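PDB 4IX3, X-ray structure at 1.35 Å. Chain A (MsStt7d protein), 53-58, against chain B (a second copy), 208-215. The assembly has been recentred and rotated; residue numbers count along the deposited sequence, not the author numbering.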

ATOM      1  N   LYS A  53      -1.443  -4.421   8.024  1.00 13.09           N
ATOM      2  CA  LYS A  53      -0.948  -5.356   7.003  1.00 12.77           C
ATOM      3  C   LYS A  53       0.284  -6.087   7.516  1.00 13.41           C
ATOM      4  O   LYS A  53       1.240  -5.451   7.947  1.00 15.57           O
ATOM      5  CB  LYS A  53      -0.605  -4.538   5.734  1.00 15.38           C
ATOM      6  CG  LYS A  53      -1.871  -4.089   4.967  1.00 15.13           C
ATOM      7  CD  LYS A  53      -1.545  -3.244   3.754  1.00 21.15           C
ATOM      8  CE  LYS A  53      -1.749  -4.041   2.495  1.00 34.26           C
ATOM      9  NZ  LYS A  53      -1.458  -3.161   1.327  1.00 34.25           N
ATOM     10  N   ALA A  54       0.287  -7.409   7.293  1.00 13.82           N
ATOM     11  CA  ALA A  54       1.389  -8.258   7.728  1.00 14.05           C
ATOM     12  C   ALA A  54       2.645  -8.045   6.887  1.00 13.66           C
ATOM     13  O   ALA A  54       3.751  -8.351   7.306  1.00 15.79           O
ATOM     14  CB  ALA A  54       0.951  -9.703   7.656  1.00 17.66           C
ATOM     15  N   ASP A  55       2.472  -7.528   5.681  1.00 13.69           N
ATOM     16  CA  ASP A  55       3.567  -7.386   4.712  1.00 13.51           C
ATOM     17  C   ASP A  55       4.179  -5.992   4.652  1.00 12.86           C
ATOM     18  O   ASP A  55       4.980  -5.699   3.752  1.00 17.12           O
ATOM     19  CB  ASP A  55       3.060  -7.809   3.331  1.00 15.70           C
ATOM     20  CG  ASP A  55       1.894  -6.959   2.831  1.00 17.18           C
ATOM     21  OD1 ASP A  55       0.952  -6.690   3.599  1.00 19.57           O
ATOM     22  OD2 ASP A  55       1.811  -6.730   1.601  1.00 21.96           O
ATOM     23  N   VAL A  56       3.766  -5.075   5.554  1.00 13.44           N
ATOM     24  CA  VAL A  56       4.229  -3.695   5.513  1.00 14.49           C
ATOM     25  C   VAL A  56       5.070  -3.367   6.740  1.00 13.64           C
ATOM     26  O   VAL A  56       4.630  -3.599   7.876  1.00 14.18           O
ATOM     27  CB  VAL A  56       3.031  -2.713   5.328  1.00 13.63           C
ATOM     28  CG1 VAL A  56       3.485  -1.273   5.450  1.00 15.47           C
ATOM     29  CG2 VAL A  56       2.335  -2.953   3.995  1.00 16.47           C
ATOM     30  N   MET A  57       6.235  -2.777   6.506  1.00 14.77           N
ATOM     31  CA  MET A  57       7.131  -2.287   7.541  1.00 16.13           C
ATOM     32  C   MET A  57       6.418  -1.359   8.520  1.00 15.69           C
ATOM     33  O   MET A  57       5.728  -0.434   8.085  1.00 17.36           O
ATOM     34  CB  MET A  57       8.246  -1.508   6.820  1.00 20.00           C
ATOM     35  CG  MET A  57       9.439  -1.090   7.653  1.00 26.99           C
ATOM     36  SD  MET A  57      10.729  -0.448   6.561  1.00 25.13           S
ATOM     37  CE  MET A  57      10.672  -1.794   5.400  1.00 14.24           C
ATOM     38  N   ALA A  58       6.598  -1.585   9.811  1.00 18.29           N
ATOM     39  CA  ALA A  58       6.050  -0.695  10.851  1.00 19.89           C
ATOM     40  C   ALA A  58       4.529  -0.613  10.890  1.00 15.92           C
ATOM     41  O   ALA A  58       4.021   0.304  11.525  1.00 16.05           O
ATOM     42  CB  ALA A  58       6.649   0.708  10.724  1.00 23.16           C
TER
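Chain B 208-215: DGPADPRY

Chain B meets this part of chain A as an extended loop that ends in a bend, and neither stretch forms regular helix or strand. On chain A, a type I beta turn runs from A:Lys53 to A:Val56, held by a weak backbone hydrogen bond from A:Val56 N to A:Lys53 O at 3.5 Å; after it the chain opens into extended geometry at A:Val56 and A:Met57. Chain B runs roughly counter to it, the end-to-end directions of the touching parts lying 147° apart. The register places A:Asp55 beside B:Asp212, with CA to CA at 4.5 Å, and A:Met57 beside B:Pro213, with CA to CA at 5.6 Å. Together the two stretches bury 380 Å², both sides summed.

A:Met57 covers the most surface. Its CA-to-CB bond points sideways, but the side chain, t at chi1 and chi2 and m at chi3, carries its end nearer to chain B. The methyl reaches the extended segment B:Gly209 to B:Ala211: A:Met57 CE lies 3.1 Å from B:Gly209 O, 3.3 Å from B:Ala211 N and 3.4 Å from B:Ala211 CB. One apolar tip thus packs against both backbone and a small side chain. B:Gly209 turns no side chain to this contact; an ideal CB would point away from chain A and clash with the CD of B:Pro210. Water 1 joins the two backbones, accepting from A:Met57 N at 3.0 Å and from B:Ala211 N at 3.3 Å, so two amide groups are satisfied without pairing directly.

The second centre is the turn itself, where A:Ala54 and A:Asp55 each give up 53 Å². A:Asp55 has chi1 p, and the end of its side chain leads away from chain B; what it offers instead is its CB, 3.3 Å from B:Asp212 OD2, and its carbonyl, since B:Asp212 CA makes a CA-H...O contact with A:Asp55 O at 3.5 Å. B:Pro213, whose CA-to-CB bond points toward chain A, packs alongside, its CD 3.7 Å from A:Asp55 C and 3.7 Å from A:Val56 C.

B:Arg214 closes the contact over the turn. Its guanidinium has A:Asp55 N and A:Ala54 C over one face, and B:Arg214 NH1 comes within 4.0 Å of A:Ala54 CB. The group is bonded within its own stretch: B:Arg214 NE donates to B:Asp212 OD1 at 3.1 Å, and B:Arg214 NH2 forms a salt bridge with B:Asp212 OD2 at 2.7 Å; B:Arg214 NH1 is also satisfied elsewhere in the structure. B:Asp212 OD1 also accepts from B:Arg214 N at 3.0 Å, while B:Tyr215 N bonds back to B:Asp212 O at 3.0 Å. Although A:Ala54 O is 3.3 Å from B:Arg214 NE, the angle is too poor for a hydrogen bond.

The rule to read here is that no direct hydrogen bond crosses between the stretches. Chain B pairs B:Arg214 with B:Asp212 within the stretch and lays that pair against the turn; chain A brings a turn and a methionine tip, and water 1 links the backbones.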

ATOM      1  N   ASP B 208      16.900   2.218   4.072  1.00 31.40           N
ATOM      2  CA  ASP B 208      15.760   1.311   4.098  1.00 32.14           C
ATOM      3  C   ASP B 208      14.885   1.533   2.851  1.00 31.85           C
ATOM      4  O   ASP B 208      14.770   2.681   2.367  1.00 32.04           O
ATOM      5  CB  ASP B 208      14.973   1.361   5.432  1.00 30.69           C
ATOM      6  CG  ASP B 208      15.827   0.968   6.682  1.00 29.36           C
ATOM      7  OD1 ASP B 208      16.870   0.300   6.532  1.00 30.79           O
ATOM      8  OD2 ASP B 208      15.448   1.256   7.848  1.00 34.52           O
ATOM      9  N   GLY B 209      14.316   0.457   2.307  1.00 30.39           N
ATOM     10  CA  GLY B 209      13.241   0.554   1.262  1.00 27.48           C
ATOM     11  C   GLY B 209      12.047  -0.191   1.819  1.00 23.97           C
ATOM     12  O   GLY B 209      12.116  -0.588   2.995  1.00 24.73           O
ATOM     13  N   PRO B 210      11.051  -0.540   0.959  1.00 21.75           N
ATOM     14  CA  PRO B 210       9.874  -1.294   1.426  1.00 21.24           C
ATOM     15  C   PRO B 210      10.471  -2.682   1.667  1.00 22.07           C
ATOM     16  O   PRO B 210      11.520  -3.034   1.125  1.00 26.22           O
ATOM     17  CB  PRO B 210       8.915  -1.257   0.222  1.00 27.78           C
ATOM     18  CG  PRO B 210       9.864  -1.179  -0.935  1.00 25.39           C
ATOM     19  CD  PRO B 210      11.090  -0.427  -0.508  1.00 23.06           C
ATOM     20  N   ALA B 211       9.933  -3.398   2.624  1.00 20.58           N
ATOM     21  CA  ALA B 211      10.452  -4.717   2.884  1.00 17.87           C
ATOM     22  C   ALA B 211       9.268  -5.317   3.585  1.00 18.36           C
ATOM     23  O   ALA B 211       8.608  -4.658   4.405  1.00 20.32           O
ATOM     24  CB  ALA B 211      11.694  -4.675   3.804  1.00 20.30           C
ATOM     25  N   ASP B 212       9.031  -6.591   3.314  1.00 14.57           N
ATOM     26  CA  ASP B 212       8.068  -7.309   4.098  1.00 13.69           C
ATOM     27  C   ASP B 212       8.826  -7.733   5.365  1.00 15.03           C
ATOM     28  O   ASP B 212       9.815  -8.451   5.268  1.00 14.41           O
ATOM     29  CB  ASP B 212       7.638  -8.538   3.303  1.00 13.01           C
ATOM     30  CG  ASP B 212       6.506  -9.278   3.961  1.00 11.98           C
ATOM     31  OD1 ASP B 212       6.564  -9.409   5.207  1.00 12.77           O
ATOM     32  OD2 ASP B 212       5.632  -9.852   3.261  1.00 12.65           O
ATOM     33  N   PRO B 213       8.411  -7.255   6.560  1.00 14.50           N
ATOM     34  CA  PRO B 213       9.180  -7.540   7.765  1.00 15.81           C
ATOM     35  C   PRO B 213       9.277  -9.028   8.083  1.00 15.27           C
ATOM     36  O   PRO B 213      10.202  -9.474   8.771  1.00 16.33           O
ATOM     37  CB  PRO B 213       8.457  -6.762   8.861  1.00 19.52           C
ATOM     38  CG  PRO B 213       7.121  -6.458   8.299  1.00 19.09           C
ATOM     39  CD  PRO B 213       7.203  -6.440   6.805  1.00 14.68           C
ATOM     40  N   ARG B 214       8.339  -9.824   7.592  1.00 13.94           N
ATOM     41  CA  ARG B 214       8.370 -11.250   7.873  1.00 14.11           C
ATOM     42  C   ARG B 214       9.531 -11.957   7.157  1.00 15.15           C
ATOM     43  O   ARG B 214       9.953 -13.038   7.615  1.00 14.60           O
ATOM     44  CB  ARG B 214       7.057 -11.885   7.425  1.00 13.52           C
ATOM     45  CG  ARG B 214       5.818 -11.340   8.146  1.00 14.66           C
ATOM     46  CD  ARG B 214       4.544 -11.913   7.573  1.00 15.64           C
ATOM     47  NE  ARG B 214       4.416 -11.417   6.201  1.00 14.66           N
ATOM     48  CZ  ARG B 214       3.537 -11.869   5.321  1.00 14.74           C
ATOM     49  NH1 ARG B 214       2.663 -12.793   5.677  1.00 17.83           N
ATOM     50  NH2 ARG B 214       3.580 -11.403   4.061  1.00 16.62           N
ATOM     51  N   TYR B 215       9.998 -11.377   6.053  1.00 12.87           N
ATOM     52  CA  TYR B 215      10.963 -12.001   5.154  1.00 11.53           C
ATOM     53  C   TYR B 215      12.205 -11.164   4.993  1.00 13.16           C
ATOM     54  O   TYR B 215      13.018 -11.418   4.112  1.00 14.29           O
ATOM     55  CB  TYR B 215      10.314 -12.284   3.799  1.00 11.31           C
ATOM     56  CG  TYR B 215       9.165 -13.273   3.942  1.00  9.76           C
ATOM     57  CD1 TYR B 215       9.441 -14.658   4.019  1.00 11.03           C
ATOM     58  CD2 TYR B 215       7.829 -12.860   4.100  1.00 11.48           C
ATOM     59  CE1 TYR B 215       8.431 -15.567   4.192  1.00 11.55           C
ATOM     60  CE2 TYR B 215       6.820 -13.766   4.294  1.00 10.35           C
ATOM     61  CZ  TYR B 215       7.111 -15.143   4.331  1.00 10.69           C
ATOM     62  OH  TYR B 215       6.098 -16.038   4.560  1.00 12.38           O
TER
HETATM   63  O   HOH W   1       7.118  -2.122   3.713  1.00 22.08           O